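PDB 5WAB: putative beta-glucosidase from Bifidobacterium adolescentis, which hydrolyses beta-glucosidic linkages as a glycoside hydrolase family 3 enzyme, and probably also removes terminal alpha-L-arabinopyranosyl groups from ginsenoside Rb2. Local coordinates for residues Lys17-Thr21 with Leu274-Ala278; Val102-Pro108 with Val148-Lys153; Ile228-Gly234 with Gly246-Pro252; Arg239-Leu243 with Ser254-Ile260. All blocks are in the same frame, centred on the assembly; numbering follows the deposited sequence.

Contact 1: Lys17-Thr21 with Leu274-Ala278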
loop_
_atom_site.group_PDB
_atom_site.type_symbol
_atom_site.label_atom_id
_atom_site.label_comp_id
_atom_site.label_asym_id
_atom_site.label_seq_id
_atom_site.Cartn_x
_atom_site.Cartn_y
_atom_site.Cartn_z
ATOM N N LYS A 17 -5.735 -4.802 -35.803
ATOM C CA LYS A 17 -4.630 -4.478 -34.909
ATOM C C LYS A 17 -4.913 -3.207 -34.122
ATOM O O LYS A 17 -4.744 -3.168 -32.896
ATOM C CB LYS A 17 -3.338 -4.311 -35.707
ATOM C CG LYS A 17 -2.791 -5.567 -36.333
ATOM C CD LYS A 17 -1.494 -5.237 -37.052
ATOM C CE LYS A 17 -0.975 -6.410 -37.834
ATOM N NZ LYS A 17 0.262 -6.054 -38.579
ATOM N N ALA A 18 -5.350 -2.151 -34.816
ATOM C CA ALA A 18 -5.605 -0.879 -34.151
ATOM C C ALA A 18 -6.763 -0.971 -33.170
ATOM O O ALA A 18 -6.749 -0.289 -32.139
ATOM C CB ALA A 18 -5.872 0.217 -35.182
ATOM N N SER A 19 -7.769 -1.804 -33.455
ATOM C CA SER A 19 -8.890 -1.901 -32.526
ATOM C C SER A 19 -8.446 -2.479 -31.190
ATOM O O SER A 19 -9.002 -2.121 -30.147
ATOM C CB SER A 19 -10.026 -2.743 -33.118
ATOM O OG SER A 19 -9.651 -4.097 -33.281
ATOM N N LEU A 20 -7.442 -3.359 -31.200
ATOM C CA LEU A 20 -6.976 -3.964 -29.960
ATOM C C LEU A 20 -6.355 -2.948 -29.009
ATOM O O LEU A 20 -6.230 -3.235 -27.814
ATOM C CB LEU A 20 -5.957 -5.062 -30.263
ATOM C CG LEU A 20 -6.464 -6.346 -30.908
ATOM C CD1 LEU A 20 -5.296 -7.291 -31.080
ATOM C CD2 LEU A 20 -7.559 -6.994 -30.077
ATOM N N THR A 21 -5.966 -1.778 -29.509
ATOM C CA THR A 21 -5.296 -0.775 -28.696
ATOM C C THR A 21 -6.271 0.092 -27.902
ATOM O O THR A 21 -5.851 1.106 -27.322
ATOM C CB THR A 21 -4.394 0.091 -29.581
ATOM O OG1 THR A 21 -5.190 0.860 -30.487
ATOM C CG2 THR A 21 -3.469 -0.805 -30.388
ATOM N N LEU A 274 3.163 -0.716 -33.603
ATOM C CA LEU A 274 1.778 -1.167 -33.505
ATOM C C LEU A 274 1.704 -2.676 -33.315
ATOM O O LEU A 274 0.878 -3.171 -32.538
ATOM C CB LEU A 274 0.996 -0.750 -34.747
ATOM C CG LEU A 274 -0.468 -1.197 -34.776
ATOM C CD1 LEU A 274 -1.209 -0.745 -33.532
ATOM C CD2 LEU A 274 -1.150 -0.678 -36.023
ATOM N N ASP A 275 2.551 -3.427 -34.026
ATOM C CA ASP A 275 2.581 -4.874 -33.845
ATOM C C ASP A 275 2.948 -5.240 -32.412
ATOM O O ASP A 275 2.313 -6.111 -31.811
ATOM C CB ASP A 275 3.547 -5.507 -34.847
ATOM C CG ASP A 275 2.925 -5.675 -36.226
ATOM O OD1 ASP A 275 1.729 -5.354 -36.376
ATOM O OD2 ASP A 275 3.630 -6.103 -37.166
ATOM N N ARG A 276 3.948 -4.566 -31.838
ATOM C CA ARG A 276 4.330 -4.840 -30.453
ATOM C C ARG A 276 3.182 -4.531 -29.500
ATOM O O ARG A 276 2.842 -5.346 -28.634
ATOM C CB ARG A 276 5.575 -4.030 -30.080
ATOM C CG ARG A 276 6.883 -4.672 -30.507
ATOM C CD ARG A 276 8.096 -3.843 -30.112
ATOM N NE ARG A 276 8.092 -2.560 -30.815
ATOM C CZ ARG A 276 9.150 -1.767 -30.962
ATOM N NH1 ARG A 276 10.329 -2.120 -30.461
ATOM N NH2 ARG A 276 9.032 -0.617 -31.614
ATOM N N MET A 277 2.557 -3.363 -29.662
ATOM C CA MET A 277 1.471 -2.963 -28.774
ATOM C C MET A 277 0.263 -3.880 -28.903
ATOM O O MET A 277 -0.320 -4.288 -27.893
ATOM C CB MET A 277 1.080 -1.515 -29.063
ATOM C CG MET A 277 2.123 -0.495 -28.646
ATOM S SD MET A 277 2.340 -0.449 -26.846
ATOM C CE MET A 277 3.807 -1.443 -26.598
ATOM N N ALA A 278 -0.120 -4.225 -30.139
ATOM C CA ALA A 278 -1.303 -5.055 -30.358
ATOM C C ALA A 278 -1.045 -6.512 -30.000
ATOM O O ALA A 278 -1.935 -7.195 -29.479
ATOM C CB ALA A 278 -1.763 -4.939 -31.812
#
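A buried packing contact, bordered by a salt bridge, joins the N-terminal helix 14-19 and the residues just after it to helix 271-292. Lys17 is extended, with chi1 near -68° and the rest of the side chain trans, so that NZ lies 2.7 Å from Asp275 OD1 in a hydrogen-bonded salt bridge. Near this pair the two backbones come close, with the CA atoms of Lys17 and Ala278 5.7 Å apart. The small Ala278 permits this, its CB resting 3.6 Å from Lys17 O. Residues 274-278 belong to the TIM-barrel-type N-terminal domain of glycoside hydrolase family 3, and helix 14-19, at the start of the chain, packs against it. Leu20 CD1 packs 4.3 Å from Ala278 CB, while Leu274 CD1 approaches Thr21 CG2 at 3.9 Å and Ala18 CA at 4.4 Å. Thr21 OG1 turns back to Ala18 O at 2.5 Å, leaving its methyl group to meet Leu274. Ile260 of helix 257-265 packs on Ala18 and Thr21.

Contact 2: Val102-Pro108 with Val148-Lys153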
loop_
_atom_site.group_PDB
_atom_site.type_symbol
_atom_site.label_atom_id
_atom_site.label_comp_id
_atom_site.label_asym_id
_atom_site.label_seq_id
_atom_site.Cartn_x
_atom_site.Cartn_y
_atom_site.Cartn_z
ATOM N N VAL A 102 -14.123 -12.555 -15.208
ATOM C CA VAL A 102 -13.320 -11.334 -15.174
ATOM C C VAL A 102 -11.863 -11.725 -15.372
ATOM O O VAL A 102 -11.281 -12.414 -14.525
ATOM C CB VAL A 102 -13.502 -10.568 -13.853
ATOM C CG1 VAL A 102 -12.535 -9.396 -13.793
ATOM C CG2 VAL A 102 -14.933 -10.087 -13.698
ATOM N N ALA A 103 -11.257 -11.257 -16.468
ATOM C CA ALA A 103 -9.902 -11.689 -16.804
ATOM C C ALA A 103 -8.831 -10.879 -16.089
ATOM O O ALA A 103 -7.743 -11.404 -15.823
ATOM C CB ALA A 103 -9.670 -11.619 -18.314
ATOM N N VAL A 104 -9.090 -9.607 -15.803
ATOM C CA VAL A 104 -8.131 -8.749 -15.120
ATOM C C VAL A 104 -8.860 -8.002 -14.015
ATOM O O VAL A 104 -9.926 -7.422 -14.252
ATOM C CB VAL A 104 -7.456 -7.754 -16.082
ATOM C CG1 VAL A 104 -6.389 -6.958 -15.358
ATOM C CG2 VAL A 104 -6.881 -8.473 -17.291
ATOM N N ILE A 105 -8.300 -8.031 -12.807
ATOM C CA ILE A 105 -8.811 -7.255 -11.684
ATOM C C ILE A 105 -7.877 -6.070 -11.473
ATOM O O ILE A 105 -6.652 -6.235 -11.432
ATOM C CB ILE A 105 -8.945 -8.129 -10.422
ATOM C CG1 ILE A 105 -9.598 -7.354 -9.281
ATOM C CG2 ILE A 105 -7.603 -8.733 -9.997
ATOM C CD1 ILE A 105 -10.152 -8.251 -8.206
ATOM N N LEU A 106 -8.451 -4.869 -11.368
ATOM C CA LEU A 106 -7.687 -3.623 -11.501
ATOM C C LEU A 106 -7.073 -3.230 -10.159
ATOM O O LEU A 106 -7.542 -2.341 -9.450
ATOM C CB LEU A 106 -8.572 -2.515 -12.060
ATOM C CG LEU A 106 -9.143 -2.800 -13.449
ATOM C CD1 LEU A 106 -10.049 -1.671 -13.925
ATOM C CD2 LEU A 106 -8.013 -3.047 -14.438
ATOM N N GLY A 107 -5.973 -3.888 -9.832
ATOM C CA GLY A 107 -5.241 -3.609 -8.623
ATOM C C GLY A 107 -3.997 -4.464 -8.581
ATOM O O GLY A 107 -3.753 -5.277 -9.478
ATOM N N PRO A 108 -3.168 -4.292 -7.544
ATOM C CA PRO A 108 -3.358 -3.326 -6.460
ATOM C C PRO A 108 -2.717 -1.966 -6.759
ATOM O O PRO A 108 -1.977 -1.826 -7.738
ATOM C CB PRO A 108 -2.665 -4.007 -5.282
ATOM C CG PRO A 108 -1.511 -4.740 -5.932
ATOM C CD PRO A 108 -1.996 -5.157 -7.309
ATOM N N VAL A 148 -5.567 -15.430 -13.497
ATOM C CA VAL A 148 -6.289 -14.172 -13.692
ATOM C C VAL A 148 -5.301 -13.017 -13.608
ATOM O O VAL A 148 -4.386 -13.036 -12.780
ATOM C CB VAL A 148 -7.410 -14.002 -12.650
ATOM C CG1 VAL A 148 -8.189 -12.728 -12.906
ATOM C CG2 VAL A 148 -8.328 -15.208 -12.656
ATOM N N GLY A 149 -5.474 -12.017 -14.474
ATOM C CA GLY A 149 -4.554 -10.901 -14.492
ATOM C C GLY A 149 -4.856 -9.854 -13.432
ATOM O O GLY A 149 -5.978 -9.719 -12.951
ATOM N N THR A 150 -3.822 -9.103 -13.069
ATOM C CA THR A 150 -3.925 -7.943 -12.189
ATOM C C THR A 150 -3.529 -6.695 -12.964
ATOM O O THR A 150 -3.166 -6.757 -14.138
ATOM C CB THR A 150 -3.037 -8.081 -10.947
ATOM O OG1 THR A 150 -1.660 -8.072 -11.336
ATOM C CG2 THR A 150 -3.339 -9.357 -10.209
ATOM N N SER A 151 -3.583 -5.552 -12.285
ATOM C CA SER A 151 -3.214 -4.271 -12.891
ATOM C C SER A 151 -2.506 -3.415 -11.835
ATOM O O SER A 151 -3.146 -2.665 -11.091
ATOM C CB SER A 151 -4.445 -3.581 -13.466
ATOM O OG SER A 151 -4.084 -2.530 -14.340
ATOM N N LEU A 152 -1.182 -3.553 -11.760
ATOM C CA LEU A 152 -0.369 -2.678 -10.925
ATOM C C LEU A 152 -0.666 -1.229 -11.278
ATOM O O LEU A 152 -0.441 -0.805 -12.412
ATOM C CB LEU A 152 1.111 -2.998 -11.138
ATOM C CG LEU A 152 2.115 -2.456 -10.124
ATOM C CD1 LEU A 152 1.746 -2.929 -8.729
ATOM C CD2 LEU A 152 3.520 -2.910 -10.501
ATOM N N LYS A 153 -1.198 -0.477 -10.317
ATOM C CA LYS A 153 -2.037 0.676 -10.622
ATOM C C LYS A 153 -1.343 2.007 -10.362
ATOM O O LYS A 153 -0.711 2.205 -9.316
ATOM C CB LYS A 153 -3.342 0.604 -9.821
ATOM C CG LYS A 153 -4.568 0.831 -10.676
ATOM C CD LYS A 153 -5.844 0.372 -9.986
ATOM C CE LYS A 153 -6.176 1.187 -8.767
ATOM N NZ LYS A 153 -7.536 0.837 -8.279
#
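Val102 O lies 3.5 Å from Val148 CG1, at the edge of this buried strand pair. At Ala103 the chain turns a corner, and its carbonyl O accepts a hydrogen bond from Gly149 N at 2.7 Å. Val104 then bridges Gly149 in parallel register with CA atoms 4.2 Å apart; the missing side chain of Gly149 leaves room for Val104 CG2. Ile105 N returns a bond to Gly149 O at 2.9 Å. Strands 102-106 and 149-155 are parallel neighbours in the TIM-barrel-type domain, with helix 129-144 completing a beta-alpha-beta crossover; the axes of 104-106 and 149-153 run 28° from parallel. Leu106, centre of an inverse gamma turn, packs CD2 3.7 Å from Ser151 CB. Gly107 O accepts from Ser151 N at 2.8 Å. After a cis peptide bond, Pro108 O accepts a hydrogen bond from Lys153 N at 3.0 Å. Lys153 NZ forms a salt bridge with Glu123 and bonds weakly to Leu106 O (3.4 Å) and to a glycerol, probably from the crystallisation liquor, that may mark a pocket.

Contact 3: Ile228-Gly234 with Gly246-Pro252; sequences IVMSDWG and GLNLEMP
Strand 228-230 of the TIM-barrel-type parallel sheet continues into a loop beside residues 246-252, end-to-end directions 48° apart. Gly246 (phi 118°) ends the preceding helix in a Schellman motif. Met230 and Leu249 form a single bridge (CA-CA 4.6 Å): Val229 O accepts Leu249 N (3.2 Å), Leu249 O accepts Ser231 N (3.1 Å). Val229 N donates a hydrogen bond to Asn248 OD1 (3.0 Å; Asn248 chi1 m, chi2 74°). Leu247 (t, chi2 93°, between wells) sets CD1 3.8 Å from CG1 of Val229 (t). The side chain of Asp232, probably the nucleophile as in family 3 relatives, lies about 3 Å from a glycerol, likely from the crystallisation liquor but perhaps marking the pocket. Met251 N donates to OG of Ser231 (p) at 3.2 Å. Met251 (m, m, m) holds CB 3.8 Å from the centroid of the Trp233 six-membered ring (chi1 -88°, chi2 -128°), over its face (CH-pi). Met230 (p, t, m) places CE 3.4 Å from Met251 CG, and Pro252 CD, after a cis peptide bond, lies 3.5 Å from Trp233 CD1.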
loop_
_atom_site.group_PDB
_atom_site.type_symbol
_atom_site.label_atom_id
_atom_site.label_comp_id
_atom_site.label_asym_id
_atom_site.label_seq_id
_atom_site.Cartn_x
_atom_site.Cartn_y
_atom_site.Cartn_z
ATOM N N ILE A 228 1.400 -5.559 -20.264
ATOM C CA ILE A 228 0.693 -4.509 -20.984
ATOM C C ILE A 228 0.549 -3.287 -20.089
ATOM O O ILE A 228 0.506 -3.397 -18.858
ATOM C CB ILE A 228 -0.691 -5.053 -21.405
ATOM C CG1 ILE A 228 -0.533 -6.072 -22.521
ATOM C CG2 ILE A 228 -1.667 -3.949 -21.758
ATOM C CD1 ILE A 228 0.559 -5.716 -23.468
ATOM N N VAL A 229 0.472 -2.112 -20.715
ATOM C CA VAL A 229 0.176 -0.864 -20.024
ATOM C C VAL A 229 -1.156 -0.348 -20.546
ATOM O O VAL A 229 -1.358 -0.248 -21.762
ATOM C CB VAL A 229 1.278 0.193 -20.220
ATOM C CG1 VAL A 229 0.960 1.428 -19.401
ATOM C CG2 VAL A 229 2.638 -0.375 -19.859
ATOM N N MET A 230 -2.066 -0.043 -19.634
ATOM C CA MET A 230 -3.321 0.597 -19.980
ATOM C C MET A 230 -3.408 1.943 -19.284
ATOM O O MET A 230 -2.760 2.184 -18.263
ATOM C CB MET A 230 -4.519 -0.270 -19.583
ATOM C CG MET A 230 -4.613 -0.533 -18.091
ATOM S SD MET A 230 -5.975 -1.639 -17.719
ATOM C CE MET A 230 -7.301 -0.680 -18.374
ATOM N N SER A 231 -4.241 2.810 -19.828
ATOM C CA SER A 231 -4.443 4.119 -19.243
ATOM C C SER A 231 -5.506 4.045 -18.155
ATOM O O SER A 231 -6.367 3.160 -18.148
ATOM C CB SER A 231 -4.883 5.120 -20.305
ATOM O OG SER A 231 -6.216 4.831 -20.695
ATOM N N ASP A 232 -5.437 4.991 -17.228
ATOM C CA ASP A 232 -6.588 5.258 -16.391
ATOM C C ASP A 232 -7.702 5.866 -17.242
ATOM O O ASP A 232 -7.473 6.381 -18.342
ATOM C CB ASP A 232 -6.206 6.181 -15.233
ATOM C CG ASP A 232 -7.020 5.915 -13.982
ATOM O OD1 ASP A 232 -8.157 5.409 -14.105
ATOM O OD2 ASP A 232 -6.520 6.196 -12.872
ATOM N N TRP A 233 -8.921 5.817 -16.718
ATOM C CA TRP A 233 -10.091 6.130 -17.528
ATOM C C TRP A 233 -10.088 7.609 -17.889
ATOM O O TRP A 233 -10.355 8.472 -17.046
ATOM C CB TRP A 233 -11.367 5.728 -16.794
ATOM C CG TRP A 233 -11.792 4.295 -17.040
ATOM C CD1 TRP A 233 -13.029 3.875 -17.441
ATOM C CD2 TRP A 233 -10.987 3.111 -16.931
ATOM N NE1 TRP A 233 -13.048 2.511 -17.575
ATOM C CE2 TRP A 233 -11.808 2.018 -17.271
ATOM C CE3 TRP A 233 -9.658 2.867 -16.571
ATOM C CZ2 TRP A 233 -11.348 0.709 -17.261
ATOM C CZ3 TRP A 233 -9.201 1.566 -16.569
ATOM C CH2 TRP A 233 -10.046 0.504 -16.906
ATOM N N GLY A 234 -9.768 7.893 -19.150
ATOM C CA GLY A 234 -9.627 9.244 -19.638
ATOM C C GLY A 234 -8.206 9.757 -19.680
ATOM O O GLY A 234 -7.995 10.892 -20.121
ATOM N N GLY A 246 4.300 3.626 -25.512
ATOM C CA GLY A 246 4.271 2.284 -24.967
ATOM C C GLY A 246 2.974 1.921 -24.271
ATOM O O GLY A 246 2.890 0.890 -23.597
ATOM N N LEU A 247 1.946 2.748 -24.444
ATOM C CA LEU A 247 0.623 2.462 -23.899
ATOM C C LEU A 247 -0.113 1.517 -24.843
ATOM O O LEU A 247 -0.431 1.884 -25.980
ATOM C CB LEU A 247 -0.170 3.749 -23.710
ATOM C CG LEU A 247 -1.466 3.543 -22.931
ATOM C CD1 LEU A 247 -1.230 3.793 -21.440
ATOM C CD2 LEU A 247 -2.566 4.427 -23.487
ATOM N N ASN A 248 -0.381 0.298 -24.383
ATOM C CA ASN A 248 -1.039 -0.674 -25.246
ATOM C C ASN A 248 -2.526 -0.400 -25.415
ATOM O O ASN A 248 -3.076 -0.643 -26.493
ATOM C CB ASN A 248 -0.844 -2.080 -24.693
ATOM C CG ASN A 248 0.611 -2.433 -24.529
ATOM O OD1 ASN A 248 1.281 -1.947 -23.613
ATOM N ND2 ASN A 248 1.120 -3.270 -25.424
ATOM N N LEU A 249 -3.199 0.087 -24.378
ATOM C CA LEU A 249 -4.655 0.027 -24.324
ATOM C C LEU A 249 -5.227 1.345 -23.825
ATOM O O LEU A 249 -4.927 1.775 -22.705
ATOM C CB LEU A 249 -5.103 -1.123 -23.418
ATOM C CG LEU A 249 -6.597 -1.429 -23.306
ATOM C CD1 LEU A 249 -7.161 -2.003 -24.600
ATOM C CD2 LEU A 249 -6.845 -2.369 -22.138
ATOM N N GLU A 250 -6.097 1.951 -24.634
ATOM C CA GLU A 250 -6.881 3.103 -24.208
ATOM C C GLU A 250 -8.154 2.611 -23.537
ATOM O O GLU A 250 -8.876 1.778 -24.098
ATOM C CB GLU A 250 -7.242 4.006 -25.389
ATOM C CG GLU A 250 -8.103 5.208 -24.990
ATOM C CD GLU A 250 -8.998 5.726 -26.114
ATOM O OE1 GLU A 250 -9.432 4.919 -26.961
ATOM O OE2 GLU A 250 -9.277 6.945 -26.146
ATOM N N MET A 251 -8.419 3.117 -22.331
ATOM C CA MET A 251 -9.646 2.816 -21.611
ATOM C C MET A 251 -10.161 4.105 -20.978
ATOM O O MET A 251 -9.370 4.861 -20.387
ATOM C CB MET A 251 -9.424 1.745 -20.540
ATOM C CG MET A 251 -9.060 0.380 -21.094
ATOM S SD MET A 251 -10.389 -0.447 -21.979
ATOM C CE MET A 251 -11.569 -0.734 -20.660
ATOM N N PRO A 252 -11.457 4.411 -21.112
ATOM C CA PRO A 252 -12.393 3.657 -21.946
ATOM C C PRO A 252 -12.200 4.055 -23.400
ATOM O O PRO A 252 -11.516 5.047 -23.655
ATOM C CB PRO A 252 -13.759 4.089 -21.411
ATOM C CG PRO A 252 -13.539 5.493 -20.971
ATOM C CD PRO A 252 -12.121 5.536 -20.429
#

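Contact 4: Arg239-Leu243 with Ser254-Ile260; sequences RVASL and SYTDDQI
The guanidinium of Arg239 governs this meeting of two helical segments. Its NH1 donates to Asp257 OD1 at 3.0 Å, in a salt bridge, and to Thr256 OG1 at 3.0 Å; NH2 also reaches Asp257 OD1 at 3.3 Å. Arg239 is folded (chi1 to chi3 all m, chi4 -84°), placing both acceptors at the guanidinium edge. Thr256 (p) OG1 donates a hydrogen bond to Ser254 OG at 2.7 Å; Ser254 OG also bonds Glu250, and Asp257 (m) shares OD1 with Ser22. A water accepts from Arg239 N at 3.0 Å and donates to Gln259 OE1 at 2.8 Å. Both 239-243 and the chain from Asp257 are helical, Tyr255 having phi 57°. Ile260 (m, m) places CG1 over one guanidinium face, 3.4 Å from Arg239 NH2, and CG2 4.3 Å from Leu243 CD2, with Val240 and Ile260 CA atoms 6.2 Å apart. Such helix packing follows strand 228-230 in the TIM-barrel-type domain: Leu243 and Ile260 both pack on Leu274 of helix 271-292, and Ile260 also on Ala18 of helix 14-19.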
loop_
_atom_site.group_PDB
_atom_site.type_symbol
_atom_site.label_atom_id
_atom_site.label_comp_id
_atom_site.label_asym_id
_atom_site.label_seq_id
_atom_site.Cartn_x
_atom_site.Cartn_y
_atom_site.Cartn_z
ATOM N N ARG A 239 -3.969 9.694 -28.910
ATOM C CA ARG A 239 -3.937 8.277 -29.260
ATOM C C ARG A 239 -2.588 7.883 -29.844
ATOM O O ARG A 239 -1.995 6.876 -29.442
ATOM C CB ARG A 239 -5.059 7.949 -30.242
ATOM C CG ARG A 239 -6.456 7.933 -29.641
ATOM C CD ARG A 239 -6.595 6.904 -28.527
ATOM N NE ARG A 239 -6.134 5.570 -28.910
ATOM C CZ ARG A 239 -6.870 4.671 -29.558
ATOM N NH1 ARG A 239 -8.112 4.960 -29.925
ATOM N NH2 ARG A 239 -6.361 3.478 -29.852
ATOM N N VAL A 240 -2.089 8.660 -30.806
ATOM C CA VAL A 240 -0.834 8.308 -31.460
ATOM C C VAL A 240 0.332 8.447 -30.491
ATOM O O VAL A 240 1.195 7.562 -30.405
ATOM C CB VAL A 240 -0.627 9.171 -32.720
ATOM C CG1 VAL A 240 0.676 8.808 -33.410
ATOM C CG2 VAL A 240 -1.790 9.000 -33.660
ATOM N N ALA A 241 0.366 9.543 -29.727
ATOM C CA ALA A 241 1.473 9.762 -28.802
ATOM C C ALA A 241 1.521 8.688 -27.724
ATOM O O ALA A 241 2.601 8.194 -27.379
ATOM C CB ALA A 241 1.368 11.149 -28.174
ATOM N N SER A 242 0.358 8.300 -27.193
ATOM C CA SER A 242 0.327 7.269 -26.157
ATOM C C SER A 242 0.825 5.933 -26.690
ATOM O O SER A 242 1.606 5.247 -26.022
ATOM C CB SER A 242 -1.087 7.126 -25.591
ATOM O OG SER A 242 -1.490 8.305 -24.916
ATOM N N LEU A 243 0.380 5.544 -27.887
ATOM C CA LEU A 243 0.819 4.274 -28.447
ATOM C C LEU A 243 2.325 4.261 -28.662
ATOM O O LEU A 243 2.994 3.264 -28.365
ATOM C CB LEU A 243 0.103 3.995 -29.766
ATOM C CG LEU A 243 0.253 2.540 -30.213
ATOM C CD1 LEU A 243 -0.898 1.690 -29.678
ATOM C CD2 LEU A 243 0.378 2.429 -31.716
ATOM N N SER A 254 -12.559 5.876 -26.658
ATOM C CA SER A 254 -13.125 7.101 -27.198
ATOM C C SER A 254 -13.584 6.935 -28.639
ATOM O O SER A 254 -13.997 7.918 -29.267
ATOM C CB SER A 254 -12.106 8.235 -27.087
ATOM O OG SER A 254 -10.894 7.883 -27.727
ATOM N N TYR A 255 -13.533 5.710 -29.163
ATOM C CA TYR A 255 -13.895 5.405 -30.548
ATOM C C TYR A 255 -13.057 6.237 -31.518
ATOM O O TYR A 255 -13.570 6.904 -32.419
ATOM C CB TYR A 255 -15.399 5.587 -30.773
ATOM C CG TYR A 255 -16.202 4.597 -29.956
ATOM C CD1 TYR A 255 -16.562 4.876 -28.643
ATOM C CD2 TYR A 255 -16.560 3.366 -30.481
ATOM C CE1 TYR A 255 -17.278 3.961 -27.888
ATOM C CE2 TYR A 255 -17.269 2.444 -29.733
ATOM C CZ TYR A 255 -17.626 2.747 -28.439
ATOM O OH TYR A 255 -18.335 1.831 -27.693
ATOM N N THR A 256 -11.734 6.159 -31.337
ATOM C CA THR A 256 -10.765 6.897 -32.136
ATOM C C THR A 256 -9.667 5.973 -32.647
ATOM O O THR A 256 -8.538 6.415 -32.882
ATOM C CB THR A 256 -10.140 8.049 -31.342
ATOM O OG1 THR A 256 -9.657 7.565 -30.082
ATOM C CG2 THR A 256 -11.148 9.180 -31.113
ATOM N N ASP A 257 -9.980 4.685 -32.831
ATOM C CA ASP A 257 -8.991 3.768 -33.386
ATOM C C ASP A 257 -8.611 4.148 -34.806
ATOM O O ASP A 257 -7.534 3.761 -35.270
ATOM C CB ASP A 257 -9.500 2.330 -33.367
ATOM C CG ASP A 257 -9.763 1.826 -31.978
ATOM O OD1 ASP A 257 -9.219 2.413 -31.017
ATOM O OD2 ASP A 257 -10.515 0.838 -31.849
ATOM N N ASP A 258 -9.475 4.892 -35.505
ATOM C CA ASP A 258 -9.149 5.319 -36.859
ATOM C C ASP A 258 -7.878 6.158 -36.874
ATOM O O ASP A 258 -7.153 6.172 -37.877
ATOM C CB ASP A 258 -10.333 6.084 -37.465
ATOM C CG ASP A 258 -10.687 7.354 -36.686
ATOM O OD1 ASP A 258 -10.700 7.308 -35.437
ATOM O OD2 ASP A 258 -10.981 8.395 -37.317
ATOM N N GLN A 259 -7.580 6.842 -35.764
ATOM C CA GLN A 259 -6.343 7.608 -35.664
ATOM C C GLN A 259 -5.114 6.706 -35.650
ATOM O O GLN A 259 -4.066 7.084 -36.188
ATOM C CB GLN A 259 -6.374 8.496 -34.417
ATOM C CG GLN A 259 -7.534 9.473 -34.398
ATOM C CD GLN A 259 -7.611 10.284 -33.114
ATOM O OE1 GLN A 259 -6.681 10.290 -32.305
ATOM N NE2 GLN A 259 -8.727 10.982 -32.925
ATOM N N ILE A 260 -5.217 5.519 -35.047
ATOM C CA ILE A 260 -4.102 4.578 -35.102
ATOM C C ILE A 260 -3.908 4.073 -36.525
ATOM O O ILE A 260 -2.774 3.938 -37.001
ATOM C CB ILE A 260 -4.319 3.415 -34.114
ATOM C CG1 ILE A 260 -4.582 3.946 -32.702
ATOM C CG2 ILE A 260 -3.127 2.449 -34.152
ATOM C CD1 ILE A 260 -3.435 4.771 -32.117
HETATM O O HOH W 1 -6.283 11.440 -29.730
#

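From the N terminus, Lys17-Thr21 opens contact 1, which closes only at Leu274-Ala278 and so encloses the other three. Contact 2 closes first, joining neighbouring strands of the parallel sheet. Contact 3 then opens on strand 228-230 and contact 4 on the following helix; residues 246-252 close contact 3 before 254-260 close contact 4, so the two cross. Contacts 2 and 3 meet where Leu106 CD1 lies 3.7 Å from Trp233 CH2. Contact 1 joins contact 3 through Thr21 O, 2.8 Å from Glu250 N, and touches contact 4 where Ala18 CB lies 3.7 Å from Ile260 CG2, tying strand 228-230 and the loop after helix 239-245 to helices 14-19, 257-265 and 271-292.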